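Long-range contacts in signal recognition particle subunit SRP68 (Chaetomium thermophilum, PDB 4P3G), which binds the 7S RNA of the signal recognition particle and probably helps that particle target nascent secretory and membrane proteins to the endoplasmic reticulum: residues Tyr30-Ser35 against Glu81-His86; Ala147-Ala152 against Ser166-Cys170. All coordinates share one frame. Numbering follows the deposited sequence.

Both contacts are antiparallel helix-helix packings within the all-helical, tetratricopeptide-like RNA-binding domain of SRP68. Contact 1 joins helix 27-44 to helix 71-93; contact 2, later in the chain, joins helix 136-156 to helix 160-181. Their centres lie about 19 Å apart, yet they meet directly: helix 71-93 also packs on helix 136-156, where Trp84 CD1 comes within 3.8 Å of Leu149 CD2, and Glu81 reaches Tyr145 on the same helix. The axes cross at nearly the same angle, but contact 2 brings its axes closer, 7.8 Å against 8.9 Å, with Gly151 and Ser166 at its nearest point where contact 1 has Arg31 and Ala85. A phosphate ion, probably from the crystallisation liquor, is held by Arg150.

Contact 1 of 2, residues Tyr30-Ser35 against Glu81-His86; sequences YRTQLS and ERAWAH
Segments 30-35 and 81-86 are regular alpha-helix throughout, running antiparallel at 157° with axes 8.9 Å apart; the closest CA atoms, those of Arg31 and Ala85, are 5.3 Å from each other. Ala85 is small enough to permit this approach. Its CB receives Tyr30 CD2 at 3.6 Å, Arg31 CB at 3.8 Å and Leu34 CD1 at 4.1 Å. Leu34, a turn after Tyr30, also brings CD1 to 3.3 Å from Glu81 O, while the edge of the Tyr30 ring carries CE2 to 3.8 Å from Trp84 CE3. The polar link is buried: with chi1 t, Tyr30 directs OH to Glu81 OE1 in a very short hydrogen bond of 2.3 Å. OE1 also forms a salt bridge with Arg18, and OE2 is hydrogen-bonded to Tyr145 OH, so the buried carboxylate is well satisfied. At the partly exposed margin, Arg31, chi1 to chi3 all t, lays its guanidinium flat on the His86 ring, centres 3.7 Å apart and planes at 15°; two flat polar groups can stack here while their edges stay open to solvent. Ser35 OG bonds back to Arg31 O at 2.5 Å. The whole is an antiparallel packing of two helices not adjacent in sequence, in the all-helical RNA-binding domain of SRP68.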
ATOM      1  N   TYR A  30      14.479 -28.664  20.835  1.00 87.64           N
ATOM      2  CA  TYR A  30      13.109 -28.355  21.209  1.00 90.06           C
ATOM      3  C   TYR A  30      12.278 -29.605  21.182  1.00 87.40           C
ATOM      4  O   TYR A  30      11.591 -29.949  22.143  1.00 87.06           O
ATOM      5  CB  TYR A  30      12.536 -27.326  20.209  1.00 91.75           C
ATOM      6  CG  TYR A  30      11.158 -26.770  20.536  1.00 87.74           C
ATOM      7  CD1 TYR A  30      10.775 -26.507  21.843  1.00 86.61           C
ATOM      8  CD2 TYR A  30      10.260 -26.473  19.529  1.00 85.99           C
ATOM      9  CE1 TYR A  30       9.535 -25.986  22.131  1.00 83.73           C
ATOM     10  CE2 TYR A  30       9.020 -25.961  19.809  1.00 86.17           C
ATOM     11  CZ  TYR A  30       8.662 -25.716  21.114  1.00 83.85           C
ATOM     12  OH  TYR A  30       7.420 -25.196  21.386  1.00 83.27           O
ATOM     13  N   ARG A  31      12.406 -30.298  20.066  1.00 83.94           N
ATOM     14  CA  ARG A  31      11.662 -31.498  19.788  1.00 83.50           C
ATOM     15  C   ARG A  31      11.869 -32.558  20.868  1.00 91.02           C
ATOM     16  O   ARG A  31      10.919 -33.234  21.282  1.00 85.33           O
ATOM     17  CB  ARG A  31      12.092 -31.992  18.425  1.00 81.63           C
ATOM     18  CG  ARG A  31      11.365 -33.169  17.935  1.00 86.63           C
ATOM     19  CD  ARG A  31      11.965 -33.502  16.620  1.00 93.10           C
ATOM     20  NE  ARG A  31      11.511 -34.780  16.116  1.00 97.25           N
ATOM     21  CZ  ARG A  31      12.137 -35.422  15.150  1.00102.16           C
ATOM     22  NH1 ARG A  31      13.235 -34.884  14.631  1.00101.83           N
ATOM     23  NH2 ARG A  31      11.682 -36.593  14.724  1.00109.14           N
ATOM     24  N   THR A  32      13.115 -32.693  21.326  1.00 99.95           N
ATOM     25  CA  THR A  32      13.423 -33.599  22.416  1.00 99.48           C
ATOM     26  C   THR A  32      12.705 -33.092  23.657  1.00 98.02           C
ATOM     27  O   THR A  32      11.949 -33.827  24.287  1.00101.47           O
ATOM     28  CB  THR A  32      14.956 -33.691  22.709  1.00 99.95           C
ATOM     29  OG1 THR A  32      15.628 -34.389  21.653  1.00101.07           O
ATOM     30  CG2 THR A  32      15.211 -34.422  24.000  1.00 95.29           C
ATOM     31  N   GLN A  33      12.915 -31.817  23.977  1.00 94.58           N
ATOM     32  CA  GLN A  33      12.345 -31.225  25.178  1.00 92.70           C
ATOM     33  C   GLN A  33      10.846 -31.405  25.201  1.00 90.11           C
ATOM     34  O   GLN A  33      10.283 -31.821  26.196  1.00 94.53           O
ATOM     35  CB  GLN A  33      12.678 -29.735  25.253  1.00 91.74           C
ATOM     36  CG  GLN A  33      14.161 -29.426  25.414  1.00 98.46           C
ATOM     37  CD  GLN A  33      14.436 -27.953  25.674  1.00 97.96           C
ATOM     38  OE1 GLN A  33      13.522 -27.124  25.641  1.00101.23           O
ATOM     39  NE2 GLN A  33      15.699 -27.622  25.931  1.00 94.92           N
ATOM     40  N   LEU A  34      10.210 -31.144  24.071  1.00 87.50           N
ATOM     41  CA  LEU A  34       8.770 -31.298  23.952  1.00 85.01           C
ATOM     42  C   LEU A  34       8.307 -32.737  24.183  1.00 89.89           C
ATOM     43  O   LEU A  34       7.288 -32.973  24.814  1.00 94.56           O
ATOM     44  CB  LEU A  34       8.305 -30.813  22.581  1.00 84.48           C
ATOM     45  CG  LEU A  34       8.315 -29.304  22.317  1.00 82.75           C
ATOM     46  CD1 LEU A  34       8.044 -29.036  20.851  1.00 84.83           C
ATOM     47  CD2 LEU A  34       7.296 -28.581  23.179  1.00 74.40           C
ATOM     48  N   SER A  35       9.053 -33.695  23.654  1.00 95.06           N
ATOM     49  CA  SER A  35       8.715 -35.108  23.787  1.00 99.47           C
ATOM     50  C   SER A  35       8.725 -35.576  25.235  1.00 99.62           C
ATOM     51  O   SER A  35       7.941 -36.437  25.623  1.00103.07           O
ATOM     52  CB  SER A  35       9.706 -35.936  22.979  1.00106.91           C
ATOM     53  OG  SER A  35       9.790 -35.440  21.652  1.00110.76           O
ATOM     54  N   GLU A  81       3.066 -28.238  18.990  1.00 68.94           N
ATOM     55  CA  GLU A  81       4.404 -27.674  18.972  1.00 78.76           C
ATOM     56  C   GLU A  81       5.460 -28.706  18.564  1.00 89.44           C
ATOM     57  O   GLU A  81       6.483 -28.356  17.971  1.00 95.63           O
ATOM     58  CB  GLU A  81       4.754 -27.075  20.333  1.00 81.53           C
ATOM     59  CG  GLU A  81       4.204 -25.690  20.533  1.00 77.70           C
ATOM     60  CD  GLU A  81       4.796 -24.687  19.567  1.00 78.25           C
ATOM     61  OE1 GLU A  81       5.949 -24.265  19.813  1.00 80.60           O
ATOM     62  OE2 GLU A  81       4.123 -24.342  18.558  1.00 68.89           O
ATOM     63  N   ARG A  82       5.232 -29.972  18.899  1.00 90.29           N
ATOM     64  CA  ARG A  82       6.201 -31.003  18.544  1.00 86.03           C
ATOM     65  C   ARG A  82       6.262 -31.197  17.013  1.00 82.14           C
ATOM     66  O   ARG A  82       7.338 -31.257  16.428  1.00 84.98           O
ATOM     67  CB  ARG A  82       5.882 -32.321  19.265  1.00 86.67           C
ATOM     68  CG  ARG A  82       7.017 -33.343  19.199  1.00 94.06           C
ATOM     69  CD  ARG A  82       6.719 -34.579  20.025  1.00 96.15           C
ATOM     70  NE  ARG A  82       5.698 -35.382  19.368  1.00 98.49           N
ATOM     71  CZ  ARG A  82       5.353 -36.610  19.732  1.00100.94           C
ATOM     72  NH1 ARG A  82       5.928 -37.184  20.783  1.00102.30           N
ATOM     73  NH2 ARG A  82       4.406 -37.253  19.059  1.00100.43           N
ATOM     74  N   ALA A  83       5.110 -31.206  16.356  1.00 76.29           N
ATOM     75  CA  ALA A  83       5.065 -31.322  14.897  1.00 74.35           C
ATOM     76  C   ALA A  83       5.758 -30.136  14.242  1.00 77.62           C
ATOM     77  O   ALA A  83       6.382 -30.271  13.195  1.00 80.80           O
ATOM     78  CB  ALA A  83       3.628 -31.417  14.411  1.00 68.53           C
ATOM     79  N   TRP A  84       5.587 -28.968  14.847  1.00 75.56           N
ATOM     80  CA  TRP A  84       6.205 -27.754  14.374  1.00 74.16           C
ATOM     81  C   TRP A  84       7.725 -27.894  14.444  1.00 77.25           C
ATOM     82  O   TRP A  84       8.456 -27.510  13.511  1.00 74.89           O
ATOM     83  CB  TRP A  84       5.748 -26.578  15.227  1.00 73.66           C
ATOM     84  CG  TRP A  84       6.279 -25.268  14.760  1.00 71.75           C
ATOM     85  CD1 TRP A  84       5.776 -24.502  13.747  1.00 68.38           C
ATOM     86  CD2 TRP A  84       7.432 -24.574  15.260  1.00 61.47           C
ATOM     87  NE1 TRP A  84       6.546 -23.374  13.590  1.00 66.63           N
ATOM     88  CE2 TRP A  84       7.561 -23.390  14.513  1.00 58.76           C
ATOM     89  CE3 TRP A  84       8.367 -24.844  16.264  1.00 63.27           C
ATOM     90  CZ2 TRP A  84       8.588 -22.480  14.729  1.00 60.21           C
ATOM     91  CZ3 TRP A  84       9.391 -23.926  16.493  1.00 58.08           C
ATOM     92  CH2 TRP A  84       9.490 -22.763  15.727  1.00 62.58           C
ATOM     93  N   ALA A  85       8.197 -28.445  15.562  1.00 75.58           N
ATOM     94  CA  ALA A  85       9.626 -28.605  15.811  1.00 73.93           C
ATOM     95  C   ALA A  85      10.232 -29.540  14.768  1.00 78.49           C
ATOM     96  O   ALA A  85      11.291 -29.279  14.182  1.00 81.54           O
ATOM     97  CB  ALA A  85       9.838 -29.172  17.198  1.00 61.42           C
ATOM     98  N   HIS A  86       9.522 -30.629  14.524  1.00 74.86           N
ATOM     99  CA  HIS A  86       9.977 -31.627  13.585  1.00 73.19           C
ATOM    100  C   HIS A  86      10.074 -30.979  12.199  1.00 76.73           C
ATOM    101  O   HIS A  86      11.053 -31.170  11.473  1.00 83.69           O
ATOM    102  CB  HIS A  86       9.042 -32.842  13.626  1.00 68.93           C
ATOM    103  CG  HIS A  86       9.526 -34.008  12.832  1.00 79.43           C
ATOM    104  ND1 HIS A  86      10.784 -34.068  12.273  1.00 83.99           N
ATOM    105  CD2 HIS A  86       8.902 -35.159  12.471  1.00 85.47           C
ATOM    106  CE1 HIS A  86      10.912 -35.194  11.596  1.00 88.00           C
ATOM    107  NE2 HIS A  86       9.781 -35.873  11.700  1.00 89.26           N
TER

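Contact 2 of 2, residues Ala147-Ala152 against Ser166-Cys170; sequences ALLRGA and SYAIC. With PO4 (phosphate ion), chain E.
A helical hairpin brings these segments together: helix 136-156 turns back through a short connection into helix 160-181, and 147-152 packs antiparallel against 166-170. Both are alpha-helical, their axes 7.8 Å apart at 156°, with the CA atoms of Gly151 and Ser166 nearest at 4.9 Å. Small residues make this closeness possible. Gly151 CA sits over the face of the Tyr167 ring, 3.9 Å from its centroid and 14° off the normal, a CH-pi contact; a CB here would clash with Tyr167 CE1. Tyr167, chi1 m, lays its ring face against the glycine so that its OH lies 3.4 Å from Gly151 C, close to the backbone but not hydrogen-bonded to Ala152 N. Ser166 fits against the backbone as well, its CB 3.4 Å from Ala147 O and 3.6 Å from Gly151 N.

Such antiparallel helical pairs are the building unit of tetratricopeptide-like folds, and here helix 186-205 packs on the pair, its Ile194 touching both Leu148 and Cys170. Ala147 CB lies 3.5 Å from Cys170 CB and 4.1 Å from Ile169 CB, a compact apolar fit. Cys170, chi1 p, places SG 4.2 Å from Leu148 CD1.

Arg150 packs its CG 3.1 Å from Ser166 OG, then leads away from the interface. Its NE forms a salt bridge with Glu121 on helix 103-128, while NH1 donates to phosphate O1 at 3.2 Å and NH2 makes a weak bond to phosphate O2 at 2.7 Å.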
ATOM      1  N   ALA A 147      -4.143 -19.757  13.441  1.00 68.40           N
ATOM      2  CA  ALA A 147      -3.982 -19.108  12.149  1.00 60.10           C
ATOM      3  C   ALA A 147      -2.524 -19.068  11.813  1.00 62.55           C
ATOM      4  O   ALA A 147      -2.146 -19.217  10.658  1.00 67.97           O
ATOM      5  CB  ALA A 147      -4.569 -17.712  12.170  1.00 58.72           C
ATOM      6  N   LEU A 148      -1.712 -18.948  12.857  1.00 66.55           N
ATOM      7  CA  LEU A 148      -0.264 -18.860  12.745  1.00 65.33           C
ATOM      8  C   LEU A 148       0.318 -20.167  12.204  1.00 68.91           C
ATOM      9  O   LEU A 148       1.181 -20.174  11.303  1.00 67.27           O
ATOM     10  CB  LEU A 148       0.341 -18.570  14.118  1.00 63.01           C
ATOM     11  CG  LEU A 148       1.867 -18.443  14.237  1.00 67.97           C
ATOM     12  CD1 LEU A 148       2.298 -17.095  13.696  1.00 65.62           C
ATOM     13  CD2 LEU A 148       2.414 -18.675  15.671  1.00 71.56           C
ATOM     14  N   LEU A 149      -0.122 -21.277  12.782  1.00 65.98           N
ATOM     15  CA  LEU A 149       0.397 -22.552  12.340  1.00 63.80           C
ATOM     16  C   LEU A 149      -0.118 -22.840  10.935  1.00 65.39           C
ATOM     17  O   LEU A 149       0.620 -23.353  10.097  1.00 64.45           O
ATOM     18  CB  LEU A 149       0.009 -23.681  13.302  1.00 64.00           C
ATOM     19  CG  LEU A 149       0.728 -23.686  14.640  1.00 60.70           C
ATOM     20  CD1 LEU A 149       0.520 -25.010  15.363  1.00 59.82           C
ATOM     21  CD2 LEU A 149       2.183 -23.361  14.468  1.00 65.71           C
ATOM     22  N   ARG A 150      -1.386 -22.518  10.678  1.00 63.53           N
ATOM     23  CA  ARG A 150      -1.964 -22.792   9.366  1.00 65.70           C
ATOM     24  C   ARG A 150      -1.245 -21.944   8.310  1.00 66.77           C
ATOM     25  O   ARG A 150      -1.071 -22.370   7.169  1.00 68.13           O
ATOM     26  CB  ARG A 150      -3.464 -22.536   9.356  1.00 65.09           C
ATOM     27  CG  ARG A 150      -4.109 -22.683   7.993  1.00 56.98           C
ATOM     28  CD  ARG A 150      -3.951 -24.051   7.472  1.00 58.83           C
ATOM     29  NE  ARG A 150      -4.648 -25.017   8.311  1.00 67.37           N
ATOM     30  CZ  ARG A 150      -4.553 -26.336   8.150  1.00 74.60           C
ATOM     31  NH1 ARG A 150      -3.791 -26.820   7.172  1.00 76.39           N
ATOM     32  NH2 ARG A 150      -5.218 -27.167   8.952  1.00 74.57           N
ATOM     33  N   GLY A 151      -0.846 -20.735   8.698  1.00 63.87           N
ATOM     34  CA  GLY A 151      -0.056 -19.891   7.825  1.00 61.90           C
ATOM     35  C   GLY A 151       1.296 -20.508   7.475  1.00 67.11           C
ATOM     36  O   GLY A 151       1.709 -20.487   6.313  1.00 78.44           O
ATOM     37  N   ALA A 152       1.979 -21.058   8.474  1.00 61.53           N
ATOM     38  CA  ALA A 152       3.271 -21.704   8.279  1.00 56.74           C
ATOM     39  C   ALA A 152       3.145 -22.882   7.322  1.00 63.79           C
ATOM     40  O   ALA A 152       3.981 -23.093   6.442  1.00 65.42           O
ATOM     41  CB  ALA A 152       3.819 -22.169   9.602  1.00 53.53           C
ATOM     42  N   SER A 166      -4.439 -16.891   6.041  1.00 66.26           N
ATOM     43  CA  SER A 166      -4.241 -17.278   7.442  1.00 67.79           C
ATOM     44  C   SER A 166      -3.491 -16.235   8.228  1.00 64.75           C
ATOM     45  O   SER A 166      -3.904 -15.854   9.322  1.00 67.44           O
ATOM     46  CB  SER A 166      -3.497 -18.596   7.575  1.00 68.02           C
ATOM     47  OG  SER A 166      -4.335 -19.660   7.219  1.00 75.84           O
ATOM     48  N   TYR A 167      -2.394 -15.761   7.655  1.00 57.66           N
ATOM     49  CA  TYR A 167      -1.541 -14.808   8.342  1.00 59.53           C
ATOM     50  C   TYR A 167      -2.249 -13.484   8.596  1.00 64.45           C
ATOM     51  O   TYR A 167      -1.979 -12.801   9.598  1.00 63.60           O
ATOM     52  CB  TYR A 167      -0.268 -14.587   7.528  1.00 62.86           C
ATOM     53  CG  TYR A 167       0.822 -15.594   7.766  1.00 62.46           C
ATOM     54  CD1 TYR A 167       1.212 -15.933   9.052  1.00 62.55           C
ATOM     55  CD2 TYR A 167       1.444 -16.227   6.703  1.00 65.79           C
ATOM     56  CE1 TYR A 167       2.216 -16.845   9.279  1.00 65.71           C
ATOM     57  CE2 TYR A 167       2.457 -17.161   6.915  1.00 71.27           C
ATOM     58  CZ  TYR A 167       2.841 -17.465   8.207  1.00 70.83           C
ATOM     59  OH  TYR A 167       3.843 -18.399   8.425  1.00 73.78           O
ATOM     60  N   ALA A 168      -3.158 -13.122   7.693  1.00 64.44           N
ATOM     61  CA  ALA A 168      -3.913 -11.897   7.872  1.00 64.76           C
ATOM     62  C   ALA A 168      -4.766 -12.039   9.121  1.00 67.27           C
ATOM     63  O   ALA A 168      -4.774 -11.132   9.964  1.00 68.16           O
ATOM     64  CB  ALA A 168      -4.772 -11.598   6.658  1.00 66.05           C
ATOM     65  N   ILE A 169      -5.436 -13.188   9.276  1.00 63.91           N
ATOM     66  CA  ILE A 169      -6.256 -13.385  10.462  1.00 61.97           C
ATOM     67  C   ILE A 169      -5.386 -13.231  11.724  1.00 65.22           C
ATOM     68  O   ILE A 169      -5.713 -12.444  12.607  1.00 67.53           O
ATOM     69  CB  ILE A 169      -6.925 -14.767  10.535  1.00 62.72           C
ATOM     70  CG1 ILE A 169      -7.800 -15.079   9.326  1.00 62.70           C
ATOM     71  CG2 ILE A 169      -7.636 -14.942  11.859  1.00 55.49           C
ATOM     72  CD1 ILE A 169      -8.861 -14.144   9.148  1.00 79.10           C
ATOM     73  N   CYS A 170      -4.265 -13.949  11.819  1.00 64.57           N
ATOM     74  CA  CYS A 170      -3.537 -13.889  13.086  1.00 71.55           C
ATOM     75  C   CYS A 170      -2.848 -12.553  13.345  1.00 70.18           C
ATOM     76  O   CYS A 170      -2.750 -12.104  14.492  1.00 75.51           O
ATOM     77  CB  CYS A 170      -2.534 -15.040  13.277  1.00 76.77           C
ATOM     78  SG  CYS A 170      -1.018 -14.973  12.372  1.00 73.36           S
TER
HETATM   79  P   PO4 E 301      -5.382 -29.991   6.654  1.00142.27           P
HETATM   80  O1  PO4 E 301      -4.073 -29.980   7.403  1.00137.60           O
HETATM   81  O2  PO4 E 301      -6.321 -28.965   7.255  1.00142.09           O
HETATM   82  O3  PO4 E 301      -6.020 -31.358   6.739  1.00144.45           O
HETATM   83  O4  PO4 E 301      -5.127 -29.682   5.195  1.00146.55           O